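Local coordinates for protein cocosin 1 acidic chain (PDB 5WPW) that serves as a seed storage protein of coconut, a hexameric 11S globulin that acts as a nutrient reserve, at residues A[375-389]-A[400-414]. The protein carries 2 engineered substitutions. Numbering follows the deposited sequence.
Sequences VGKTSALRGMPVEVL and ARRVKLTRGDEVAIF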
loop_
_atom_site.group_PDB
_atom_site.type_symbol
_atom_site.label_atom_id
_atom_site.label_comp_id
_atom_site.label_asym_id
_atom_site.label_seq_id
_atom_site.Cartn_x
_atom_site.Cartn_y
_atom_site.Cartn_z
ATOM N N VAL A 375 22.892 -25.396 -5.034
ATOM C CA VAL A 375 24.061 -25.152 -5.869
ATOM C C VAL A 375 23.640 -24.335 -7.080
ATOM O O VAL A 375 22.484 -24.384 -7.513
ATOM C CB VAL A 375 24.734 -26.462 -6.326
ATOM C CG1 VAL A 375 25.652 -26.971 -5.235
ATOM C CG2 VAL A 375 23.680 -27.498 -6.698
ATOM N N GLY A 376 24.581 -23.581 -7.626
ATOM C CA GLY A 376 24.321 -22.773 -8.801
ATOM C C GLY A 376 24.547 -21.300 -8.535
ATOM O O GLY A 376 24.933 -20.888 -7.442
ATOM N N LYS A 377 24.273 -20.499 -9.566
ATOM C CA LYS A 377 24.705 -19.106 -9.542
ATOM C C LYS A 377 23.986 -18.284 -8.472
ATOM O O LYS A 377 24.559 -17.320 -7.946
ATOM C CB LYS A 377 24.532 -18.487 -10.932
ATOM C CG LYS A 377 23.120 -18.140 -11.339
ATOM C CD LYS A 377 23.129 -16.916 -12.246
ATOM C CE LYS A 377 23.800 -17.233 -13.580
ATOM N NZ LYS A 377 24.505 -16.053 -14.173
ATOM N N THR A 378 22.765 -18.657 -8.103
ATOM C CA THR A 378 21.993 -17.875 -7.141
ATOM C C THR A 378 21.740 -18.638 -5.847
ATOM O O THR A 378 20.703 -18.458 -5.208
ATOM C CB THR A 378 20.658 -17.444 -7.751
ATOM O OG1 THR A 378 19.914 -18.603 -8.144
ATOM C CG2 THR A 378 20.860 -16.562 -8.960
ATOM N N SER A 379 22.668 -19.490 -5.438
ATOM C CA SER A 379 22.329 -20.536 -4.494
ATOM C C SER A 379 22.804 -20.218 -3.086
ATOM O O SER A 379 23.589 -19.304 -2.844
ATOM C CB SER A 379 22.919 -21.867 -4.946
ATOM O OG SER A 379 24.324 -21.822 -4.851
ATOM N N ALA A 380 22.324 -21.032 -2.153
ATOM C CA ALA A 380 22.697 -20.884 -0.757
ATOM C C ALA A 380 24.185 -21.141 -0.550
ATOM O O ALA A 380 24.863 -20.393 0.169
ATOM C CB ALA A 380 21.872 -21.849 0.088
ATOM N N LEU A 381 24.710 -22.205 -1.162
ATOM C CA LEU A 381 26.108 -22.544 -0.934
ATOM C C LEU A 381 27.023 -21.527 -1.587
ATOM O O LEU A 381 28.047 -21.148 -1.010
ATOM C CB LEU A 381 26.394 -23.960 -1.427
ATOM C CG LEU A 381 25.676 -24.993 -0.546
ATOM C CD1 LEU A 381 26.176 -26.402 -0.812
ATOM C CD2 LEU A 381 25.801 -24.648 0.929
ATOM N N ARG A 382 26.671 -21.042 -2.773
ATOM C CA ARG A 382 27.562 -20.070 -3.389
ATOM C C ARG A 382 27.656 -18.788 -2.576
ATOM O O ARG A 382 28.622 -18.036 -2.733
ATOM C CB ARG A 382 27.125 -19.734 -4.809
ATOM C CG ARG A 382 28.313 -19.214 -5.619
ATOM C CD ARG A 382 28.126 -19.340 -7.092
ATOM N NE ARG A 382 27.362 -18.223 -7.639
ATOM C CZ ARG A 382 27.864 -17.019 -7.904
ATOM N NH1 ARG A 382 27.079 -16.070 -8.401
ATOM N NH2 ARG A 382 29.147 -16.762 -7.669
ATOM N N GLY A 383 26.678 -18.528 -1.705
ATOM C CA GLY A 383 26.712 -17.313 -0.927
ATOM C C GLY A 383 27.480 -17.404 0.358
ATOM O O GLY A 383 27.640 -16.387 1.035
ATOM N N MET A 384 27.939 -18.589 0.716
ATOM C CA MET A 384 28.584 -18.844 1.993
ATOM C C MET A 384 30.101 -18.815 1.850
ATOM O O MET A 384 30.646 -19.236 0.821
ATOM C CB MET A 384 28.146 -20.205 2.543
ATOM C CG MET A 384 26.819 -20.121 3.318
ATOM S SD MET A 384 26.275 -21.760 3.787
ATOM C CE MET A 384 24.480 -21.430 3.710
ATOM N N PRO A 385 30.803 -18.298 2.858
ATOM C CA PRO A 385 32.273 -18.286 2.802
ATOM C C PRO A 385 32.838 -19.697 2.696
ATOM O O PRO A 385 32.344 -20.634 3.331
ATOM C CB PRO A 385 32.669 -17.623 4.124
ATOM C CG PRO A 385 31.443 -16.802 4.526
ATOM C CD PRO A 385 30.275 -17.609 4.053
ATOM N N VAL A 386 33.912 -19.836 1.912
ATOM C CA VAL A 386 34.534 -21.155 1.771
ATOM C C VAL A 386 34.785 -21.789 3.136
ATOM O O VAL A 386 34.552 -22.988 3.326
ATOM C CB VAL A 386 35.825 -21.068 0.935
ATOM C CG1 VAL A 386 35.523 -20.539 -0.446
ATOM C CG2 VAL A 386 36.858 -20.197 1.621
ATOM N N GLU A 387 35.218 -20.993 4.131
ATOM C CA GLU A 387 35.627 -21.600 5.396
ATOM C C GLU A 387 34.435 -22.058 6.211
ATOM O O GLU A 387 34.546 -23.027 6.966
ATOM C CB GLU A 387 36.509 -20.645 6.214
ATOM C CG GLU A 387 37.820 -20.282 5.493
ATOM C CD GLU A 387 39.032 -20.108 6.418
ATOM O OE1 GLU A 387 40.158 -20.103 5.885
ATOM O OE2 GLU A 387 38.876 -19.968 7.652
ATOM N N VAL A 388 33.281 -21.395 6.058
ATOM C CA VAL A 388 32.048 -21.919 6.628
ATOM C C VAL A 388 31.734 -23.292 6.044
ATOM O O VAL A 388 31.352 -24.219 6.768
ATOM C CB VAL A 388 30.895 -20.921 6.395
ATOM C CG1 VAL A 388 29.543 -21.566 6.715
ATOM C CG2 VAL A 388 31.131 -19.638 7.190
ATOM N N LEU A 389 31.882 -23.446 4.727
ATOM C CA LEU A 389 31.650 -24.748 4.109
ATOM C C LEU A 389 32.704 -25.766 4.536
ATOM O O LEU A 389 32.389 -26.941 4.768
ATOM C CB LEU A 389 31.651 -24.621 2.592
ATOM C CG LEU A 389 30.609 -23.727 1.905
ATOM C CD1 LEU A 389 30.903 -23.631 0.447
ATOM C CD2 LEU A 389 29.227 -24.248 2.122
ATOM N N ALA A 400 35.796 -27.775 -0.759
ATOM C CA ALA A 400 34.857 -26.659 -0.591
ATOM C C ALA A 400 34.676 -25.876 -1.888
ATOM O O ALA A 400 33.544 -25.620 -2.322
ATOM C CB ALA A 400 35.341 -25.727 0.522
ATOM N N ARG A 401 35.785 -25.496 -2.536
ATOM C CA ARG A 401 35.663 -24.718 -3.766
ATOM C C ARG A 401 35.058 -25.537 -4.899
ATOM O O ARG A 401 34.432 -24.971 -5.804
ATOM C CB ARG A 401 37.021 -24.151 -4.183
ATOM C CG ARG A 401 37.392 -22.876 -3.440
ATOM C CD ARG A 401 38.800 -22.387 -3.792
ATOM N NE ARG A 401 38.855 -21.669 -5.069
ATOM C CZ ARG A 401 38.364 -20.445 -5.267
ATOM N NH1 ARG A 401 38.467 -19.875 -6.457
ATOM N NH2 ARG A 401 37.773 -19.788 -4.276
ATOM N N ARG A 402 35.232 -26.858 -4.883
ATOM C CA ARG A 402 34.594 -27.667 -5.917
ATOM C C ARG A 402 33.091 -27.742 -5.688
ATOM O O ARG A 402 32.304 -27.670 -6.638
ATOM C CB ARG A 402 35.205 -29.065 -5.951
ATOM C CG ARG A 402 36.431 -29.164 -6.847
ATOM C CD ARG A 402 37.508 -30.029 -6.220
ATOM N NE ARG A 402 37.127 -31.433 -6.141
ATOM C CZ ARG A 402 37.611 -32.282 -5.241
ATOM N NH1 ARG A 402 38.506 -31.864 -4.341
ATOM N NH2 ARG A 402 37.206 -33.545 -5.231
ATOM N N VAL A 403 32.676 -27.880 -4.431
ATOM C CA VAL A 403 31.250 -27.885 -4.122
ATOM C C VAL A 403 30.627 -26.547 -4.503
ATOM O O VAL A 403 29.499 -26.486 -5.014
ATOM C CB VAL A 403 31.039 -28.218 -2.635
ATOM C CG1 VAL A 403 29.687 -27.721 -2.144
ATOM C CG2 VAL A 403 31.192 -29.710 -2.389
ATOM N N LYS A 404 31.373 -25.459 -4.308
ATOM C CA LYS A 404 30.846 -24.109 -4.453
ATOM C C LYS A 404 30.907 -23.591 -5.889
ATOM O O LYS A 404 29.966 -22.931 -6.352
ATOM C CB LYS A 404 31.606 -23.187 -3.496
ATOM C CG LYS A 404 31.362 -21.724 -3.643
ATOM C CD LYS A 404 31.760 -21.035 -2.338
ATOM C CE LYS A 404 31.768 -19.534 -2.487
ATOM N NZ LYS A 404 32.172 -18.897 -1.206
ATOM N N LEU A 405 31.969 -23.904 -6.632
ATOM C CA LEU A 405 32.203 -23.243 -7.901
ATOM C C LEU A 405 31.993 -24.128 -9.122
ATOM O O LEU A 405 31.943 -23.594 -10.232
ATOM C CB LEU A 405 33.621 -22.654 -7.934
ATOM C CG LEU A 405 33.842 -21.672 -6.774
ATOM C CD1 LEU A 405 35.242 -21.102 -6.776
ATOM C CD2 LEU A 405 32.805 -20.553 -6.814
ATOM N N THR A 406 31.837 -25.445 -8.959
ATOM C CA THR A 406 31.713 -26.300 -10.131
ATOM C C THR A 406 30.492 -25.928 -10.963
ATOM O O THR A 406 30.571 -25.863 -12.193
ATOM C CB THR A 406 31.657 -27.774 -9.734
ATOM O OG1 THR A 406 32.882 -28.155 -9.088
ATOM C CG2 THR A 406 31.481 -28.618 -10.983
ATOM N N ARG A 407 29.358 -25.670 -10.309
ATOM C CA ARG A 407 28.138 -25.210 -10.969
ATOM C C ARG A 407 27.863 -23.731 -10.731
ATOM O O ARG A 407 26.765 -23.252 -11.055
ATOM C CB ARG A 407 26.936 -26.011 -10.477
ATOM C CG ARG A 407 26.991 -27.461 -10.814
ATOM C CD ARG A 407 26.458 -27.689 -12.183
ATOM N NE ARG A 407 25.765 -28.960 -12.224
ATOM C CZ ARG A 407 25.637 -29.693 -13.316
ATOM N NH1 ARG A 407 26.158 -29.267 -14.453
ATOM N NH2 ARG A 407 24.979 -30.844 -13.274
ATOM N N GLY A 408 28.823 -23.000 -10.159
ATOM C CA GLY A 408 28.562 -21.665 -9.647
ATOM C C GLY A 408 28.158 -20.657 -10.695
ATOM O O GLY A 408 27.676 -19.576 -10.335
ATOM N N ASP A 409 28.335 -20.978 -11.970
ATOM C CA ASP A 409 27.955 -20.105 -13.068
ATOM C C ASP A 409 26.578 -20.422 -13.627
ATOM O O ASP A 409 26.092 -19.673 -14.481
ATOM C CB ASP A 409 28.969 -20.223 -14.211
ATOM C CG ASP A 409 30.123 -19.270 -14.069
ATOM O OD1 ASP A 409 30.032 -18.342 -13.239
ATOM O OD2 ASP A 409 31.128 -19.450 -14.787
ATOM N N GLU A 410 25.950 -21.510 -13.187
ATOM C CA GLU A 410 24.806 -22.076 -13.882
ATOM C C GLU A 410 23.487 -21.683 -13.239
ATOM O O GLU A 410 23.363 -21.678 -12.015
ATOM C CB GLU A 410 24.908 -23.599 -13.940
ATOM C CG GLU A 410 25.699 -24.043 -15.152
ATOM C CD GLU A 410 26.088 -25.496 -15.131
ATOM O OE1 GLU A 410 27.283 -25.774 -14.927
ATOM O OE2 GLU A 410 25.209 -26.344 -15.353
ATOM N N VAL A 411 22.506 -21.377 -14.093
ATOM C CA VAL A 411 21.107 -21.159 -13.740
ATOM C C VAL A 411 20.496 -22.458 -13.233
ATOM O O VAL A 411 21.177 -23.484 -13.150
ATOM C CB VAL A 411 20.318 -20.622 -14.952
ATOM C CG1 VAL A 411 20.858 -19.294 -15.388
ATOM C CG2 VAL A 411 20.376 -21.626 -16.132
ATOM N N ALA A 412 19.201 -22.440 -12.914
ATOM C CA ALA A 412 18.578 -23.594 -12.269
ATOM C C ALA A 412 18.525 -24.835 -13.161
ATOM O O ALA A 412 18.380 -25.948 -12.634
ATOM C CB ALA A 412 17.167 -23.236 -11.809
ATOM N N ILE A 413 18.643 -24.676 -14.477
ATOM C CA ILE A 413 18.583 -25.794 -15.417
ATOM C C ILE A 413 20.012 -26.252 -15.671
ATOM O O ILE A 413 20.779 -25.563 -16.348
ATOM C CB ILE A 413 17.889 -25.407 -16.730
ATOM C CG1 ILE A 413 16.454 -24.952 -16.477
ATOM C CG2 ILE A 413 17.893 -26.599 -17.714
ATOM C CD1 ILE A 413 15.420 -26.056 -16.677
ATOM N N PHE A 414 20.361 -27.412 -15.126
ATOM C CA PHE A 414 21.711 -27.952 -15.184
ATOM C C PHE A 414 21.803 -28.906 -16.369
ATOM O O PHE A 414 21.108 -29.928 -16.402
ATOM C CB PHE A 414 22.041 -28.686 -13.886
ATOM C CG PHE A 414 22.382 -27.788 -12.737
ATOM C CD1 PHE A 414 22.476 -26.409 -12.899
ATOM C CD2 PHE A 414 22.610 -28.321 -11.483
ATOM C CE1 PHE A 414 22.790 -25.593 -11.818
ATOM C CE2 PHE A 414 22.928 -27.509 -10.397
ATOM C CZ PHE A 414 23.023 -26.149 -10.565
HETATM O O HOH W 1 21.280 -23.787 -9.855
#
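Lys-404, set against the turn and loop 381-385 and the start of helix 386-393, and the close-packed Gly-376/Gly-408 pair anchor a buried contact in the helical extension of the C-terminal cupin domain, where the chain leaving the barrel meets the chain returning to it. The lysine is the long reach: with CG anti to the backbone N (chi1 171°) and the rest of the chain extended, the ammonium reaches Met-384 O and NZ donates a 2.6 Å hydrogen bond to it, tilted somewhat from the carbonyl plane. On the way the Leu-389 side chain crosses the lysine's at about a right angle, CD1 lying 3.9 Å from Lys-404 CD. Glu-103 O of a second subunit takes another bond from the same ammonium. Helices 386-393 and 397-405 form the helix pair that, as in other 11S globulins, projects from the cupin barrel and packs against a neighbouring subunit. Leu-381 CD1 meets Val-403 CG1 at 4.0 Å.

Beyond the helices the two backbones touch directly. Lys-377 N bonds Glu-410 O at 2.9 Å with a nearly straight N-H (162°), and Gly-376 CA directs a C-H at Arg-407 O, 3.4 Å away. Arg-382 folds back, bent at chi3, to grip Lys-377 O side-on with NE and NH1; Gly-408 O sits over one face of this guanidinium, whose outer nitrogens also bridge to Glu-81 and Glu-103 of the second subunit. Nearest the barrel, the Phe-414 ring turns its edge to Val-375 O, 3.6 Å from CZ, while a water donates to that same carbonyl and, weakly, to Val-411 O.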